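Local coordinates for glycosyl hydrolase family 2, TIM barrel domain protein (PDB 6ED2) that probably hydrolyses beta-glucuronides, as a gut bacterial beta-glucuronidase of glycosyl hydrolase family 2, at residues V433-C444 against R468-S478. Sequence-based numbering, arbitrary orientation.
Sequences VIAWSLLNEPQC and RPRTYTVLMTS
A ladder of backbone hydrogen bonds joins the parallel strands 433-440 and 470-474, from P469 just before the second to E441 just past the first: W436 N to P469 O, T471 N to W436 O, L438 N to T471 O, then T473 N to L439 O and E441 N to T473 O. Between S437 and N440 the pairing slips by one residue, a beta bulge.

Among polar side chains, R468 bends at chi3 (-71°), which turns its guanidinium back to the start of the neighbouring strand, where NH1 donates to V433 O at 2.8 Å. The rim of W436 meets one guanidinium face, CZ2 lying 3.7 Å from NH2, with the two planes 69° apart. D464 takes both a salt bridge from R468 NH2 and a bond from W436 NE1. A leucine in place of R468 would probably leave V433 O without this donor and D464 without its ionic mate. Farther along, T473 OG1 donates to N440 OD1 at 2.6 Å, from above the amide carbonyl plane; R353 also bonds that oxygen.

Of the apolar contacts past the bulge, P442 CD meets the edge of the Y472 ring at CD1 (3.6 Å), and C444 SG lies in the ring plane, 5.0 Å from its centroid. L475 CG packs on E441 CB at 3.7 Å.

With helix 449-463 as the crossover, the pair illustrates how a beta-alpha-beta unit of a TIM barrel brings polar residues such as N440 to the C-terminal mouth, where such barrels carry their active sites.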
# COMPACT_ATOMS: atom_id res chain seq x y z
N VAL A 433 -15.41 -13.82 32.51
CA VAL A 433 -16.27 -12.64 32.59
C VAL A 433 -16.18 -12.05 34.00
O VAL A 433 -16.62 -12.67 34.97
CB VAL A 433 -17.71 -12.98 32.22
CG1 VAL A 433 -18.66 -11.80 32.51
CG2 VAL A 433 -17.79 -13.37 30.74
N ILE A 434 -15.62 -10.84 34.11
CA ILE A 434 -15.38 -10.22 35.42
C ILE A 434 -16.09 -8.89 35.60
O ILE A 434 -16.01 -8.31 36.69
CB ILE A 434 -13.87 -10.06 35.70
CG1 ILE A 434 -13.11 -9.46 34.51
CG2 ILE A 434 -13.24 -11.39 36.06
CD1 ILE A 434 -13.14 -7.94 34.46
N ALA A 435 -16.79 -8.38 34.59
CA ALA A 435 -17.45 -7.08 34.74
C ALA A 435 -18.49 -6.92 33.66
O ALA A 435 -18.43 -7.57 32.61
CB ALA A 435 -16.44 -5.92 34.68
N TRP A 436 -19.45 -6.03 33.92
CA TRP A 436 -20.57 -5.73 33.03
C TRP A 436 -20.48 -4.28 32.59
O TRP A 436 -20.37 -3.39 33.43
CB TRP A 436 -21.93 -5.96 33.71
CG TRP A 436 -22.03 -7.26 34.45
CD1 TRP A 436 -22.07 -7.44 35.81
CD2 TRP A 436 -22.08 -8.57 33.87
NE1 TRP A 436 -22.17 -8.78 36.11
CE2 TRP A 436 -22.18 -9.50 34.93
CE3 TRP A 436 -22.07 -9.05 32.56
CZ2 TRP A 436 -22.25 -10.88 34.72
CZ3 TRP A 436 -22.15 -10.43 32.35
CH2 TRP A 436 -22.23 -11.32 33.42
N SER A 437 -20.57 -4.04 31.29
CA SER A 437 -20.65 -2.68 30.77
C SER A 437 -22.06 -2.48 30.25
O SER A 437 -22.51 -3.21 29.36
CB SER A 437 -19.61 -2.44 29.68
OG SER A 437 -19.88 -1.22 29.02
N LEU A 438 -22.77 -1.49 30.80
CA LEU A 438 -24.22 -1.41 30.60
C LEU A 438 -24.63 -0.48 29.47
O LEU A 438 -25.77 -0.58 28.99
CB LEU A 438 -24.90 -0.96 31.90
CG LEU A 438 -25.26 -2.00 32.97
CD1 LEU A 438 -24.20 -3.03 33.19
CD2 LEU A 438 -25.59 -1.33 34.29
N LEU A 439 -23.75 0.43 29.05
CA LEU A 439 -23.99 1.36 27.95
C LEU A 439 -22.65 1.75 27.36
O LEU A 439 -21.64 1.75 28.07
CB LEU A 439 -24.74 2.63 28.39
CG LEU A 439 -26.00 2.59 29.27
CD1 LEU A 439 -25.61 2.71 30.72
CD2 LEU A 439 -26.96 3.70 28.88
N ASN A 440 -22.64 2.05 26.06
CA ASN A 440 -21.45 2.60 25.42
C ASN A 440 -21.76 4.01 24.94
O ASN A 440 -22.59 4.20 24.04
CB ASN A 440 -20.95 1.76 24.24
CG ASN A 440 -19.65 2.33 23.63
OD1 ASN A 440 -18.56 2.19 24.19
ND2 ASN A 440 -19.78 3.00 22.49
N GLU A 441 -21.10 4.98 25.54
CA GLU A 441 -21.20 6.39 25.16
C GLU A 441 -22.65 6.89 25.10
O GLU A 441 -23.08 7.44 24.08
CB GLU A 441 -20.51 6.61 23.82
CG GLU A 441 -19.02 6.39 23.86
CD GLU A 441 -18.35 6.75 22.55
OE1 GLU A 441 -19.06 6.89 21.53
OE2 GLU A 441 -17.11 6.90 22.54
N PRO A 442 -23.41 6.73 26.18
CA PRO A 442 -24.74 7.36 26.22
C PRO A 442 -24.58 8.85 26.47
O PRO A 442 -23.57 9.31 27.01
CB PRO A 442 -25.42 6.66 27.40
CG PRO A 442 -24.30 6.36 28.32
CD PRO A 442 -23.07 6.10 27.46
N GLN A 443 -25.60 9.61 26.07
CA GLN A 443 -25.63 11.04 26.35
C GLN A 443 -25.99 11.23 27.83
O GLN A 443 -27.11 11.60 28.18
CB GLN A 443 -26.61 11.74 25.42
CG GLN A 443 -26.67 13.27 25.57
CD GLN A 443 -27.67 13.94 24.62
OE1 GLN A 443 -28.67 13.34 24.21
NE2 GLN A 443 -27.38 15.18 24.26
N CYS A 444 -25.02 10.95 28.71
CA CYS A 444 -25.29 10.90 30.15
C CYS A 444 -25.26 12.28 30.81
O CYS A 444 -25.24 12.36 32.05
CB CYS A 444 -24.32 9.94 30.85
SG CYS A 444 -22.53 10.37 30.90
N ARG A 468 -20.39 -8.89 40.26
CA ARG A 468 -19.23 -8.35 39.57
C ARG A 468 -19.43 -6.86 39.29
O ARG A 468 -20.57 -6.41 39.10
CB ARG A 468 -19.00 -9.10 38.26
CG ARG A 468 -18.12 -10.32 38.41
CD ARG A 468 -18.33 -11.28 37.26
NE ARG A 468 -19.63 -11.94 37.34
CZ ARG A 468 -19.90 -13.13 36.80
NH1 ARG A 468 -18.96 -13.79 36.10
NH2 ARG A 468 -21.11 -13.65 36.96
N PRO A 469 -18.35 -6.10 39.22
CA PRO A 469 -18.47 -4.63 39.08
C PRO A 469 -19.16 -4.21 37.80
O PRO A 469 -19.09 -4.90 36.77
CB PRO A 469 -17.01 -4.16 39.10
CG PRO A 469 -16.19 -5.38 38.80
CD PRO A 469 -16.95 -6.54 39.37
N ARG A 470 -19.87 -3.07 37.87
CA ARG A 470 -20.63 -2.54 36.74
C ARG A 470 -20.04 -1.21 36.28
O ARG A 470 -19.57 -0.41 37.10
CB ARG A 470 -22.10 -2.32 37.10
CG ARG A 470 -22.80 -3.53 37.73
CD ARG A 470 -23.91 -3.06 38.68
NE ARG A 470 -23.33 -2.30 39.78
CZ ARG A 470 -24.02 -1.59 40.67
NH1 ARG A 470 -25.34 -1.53 40.58
NH2 ARG A 470 -23.39 -0.94 41.64
N THR A 471 -20.06 -0.98 34.97
CA THR A 471 -19.50 0.22 34.37
C THR A 471 -20.32 0.57 33.14
O THR A 471 -21.27 -0.12 32.78
CB THR A 471 -18.01 0.02 34.00
OG1 THR A 471 -17.39 1.31 33.76
CG2 THR A 471 -17.85 -0.84 32.74
N TYR A 472 -19.95 1.69 32.51
CA TYR A 472 -20.44 2.08 31.20
C TYR A 472 -19.41 3.04 30.66
O TYR A 472 -18.67 3.64 31.43
CB TYR A 472 -21.82 2.73 31.26
CG TYR A 472 -21.80 4.19 31.68
CD1 TYR A 472 -21.87 5.22 30.73
CD2 TYR A 472 -21.74 4.54 33.03
CE1 TYR A 472 -21.86 6.56 31.11
CE2 TYR A 472 -21.74 5.88 33.43
CZ TYR A 472 -21.81 6.88 32.47
OH TYR A 472 -21.81 8.20 32.88
N THR A 473 -19.32 3.18 29.34
CA THR A 473 -18.23 3.98 28.81
C THR A 473 -18.70 5.41 28.59
O THR A 473 -19.80 5.66 28.08
CB THR A 473 -17.66 3.39 27.53
OG1 THR A 473 -18.65 3.45 26.49
CG2 THR A 473 -17.25 1.94 27.76
N VAL A 474 -17.84 6.36 28.96
CA VAL A 474 -18.22 7.77 29.05
C VAL A 474 -17.81 8.48 27.76
O VAL A 474 -16.65 8.43 27.36
CB VAL A 474 -17.57 8.43 30.28
CG1 VAL A 474 -17.98 9.90 30.36
CG2 VAL A 474 -17.96 7.66 31.54
N LEU A 475 -18.79 9.13 27.13
CA LEU A 475 -18.59 10.00 25.98
C LEU A 475 -17.63 11.14 26.31
O LEU A 475 -17.51 11.56 27.46
CB LEU A 475 -19.93 10.59 25.56
CG LEU A 475 -20.53 10.24 24.21
CD1 LEU A 475 -21.62 11.24 23.92
CD2 LEU A 475 -19.45 10.27 23.15
N MET A 476 -17.00 11.69 25.26
CA MET A 476 -16.03 12.76 25.46
C MET A 476 -16.69 14.06 25.90
O MET A 476 -16.05 14.89 26.57
CB MET A 476 -15.22 12.99 24.18
CG MET A 476 -13.91 12.19 24.13
SD MET A 476 -12.59 12.87 23.06
CE MET A 476 -11.73 13.99 24.19
N THR A 477 -17.95 14.27 25.52
CA THR A 477 -18.73 15.43 25.92
C THR A 477 -19.34 15.30 27.31
O THR A 477 -20.04 16.22 27.75
CB THR A 477 -19.85 15.68 24.92
OG1 THR A 477 -20.66 14.51 24.81
CG2 THR A 477 -19.28 16.02 23.55
N SER A 478 -19.15 14.17 28.01
CA SER A 478 -19.60 14.02 29.39
C SER A 478 -18.39 14.16 30.29
O SER A 478 -17.52 13.29 30.30
CB SER A 478 -20.29 12.67 29.60
OG SER A 478 -21.54 12.63 28.93
O HOH W 1 -16.06 9.59 23.39
O HOH W 2 -21.39 9.08 28.27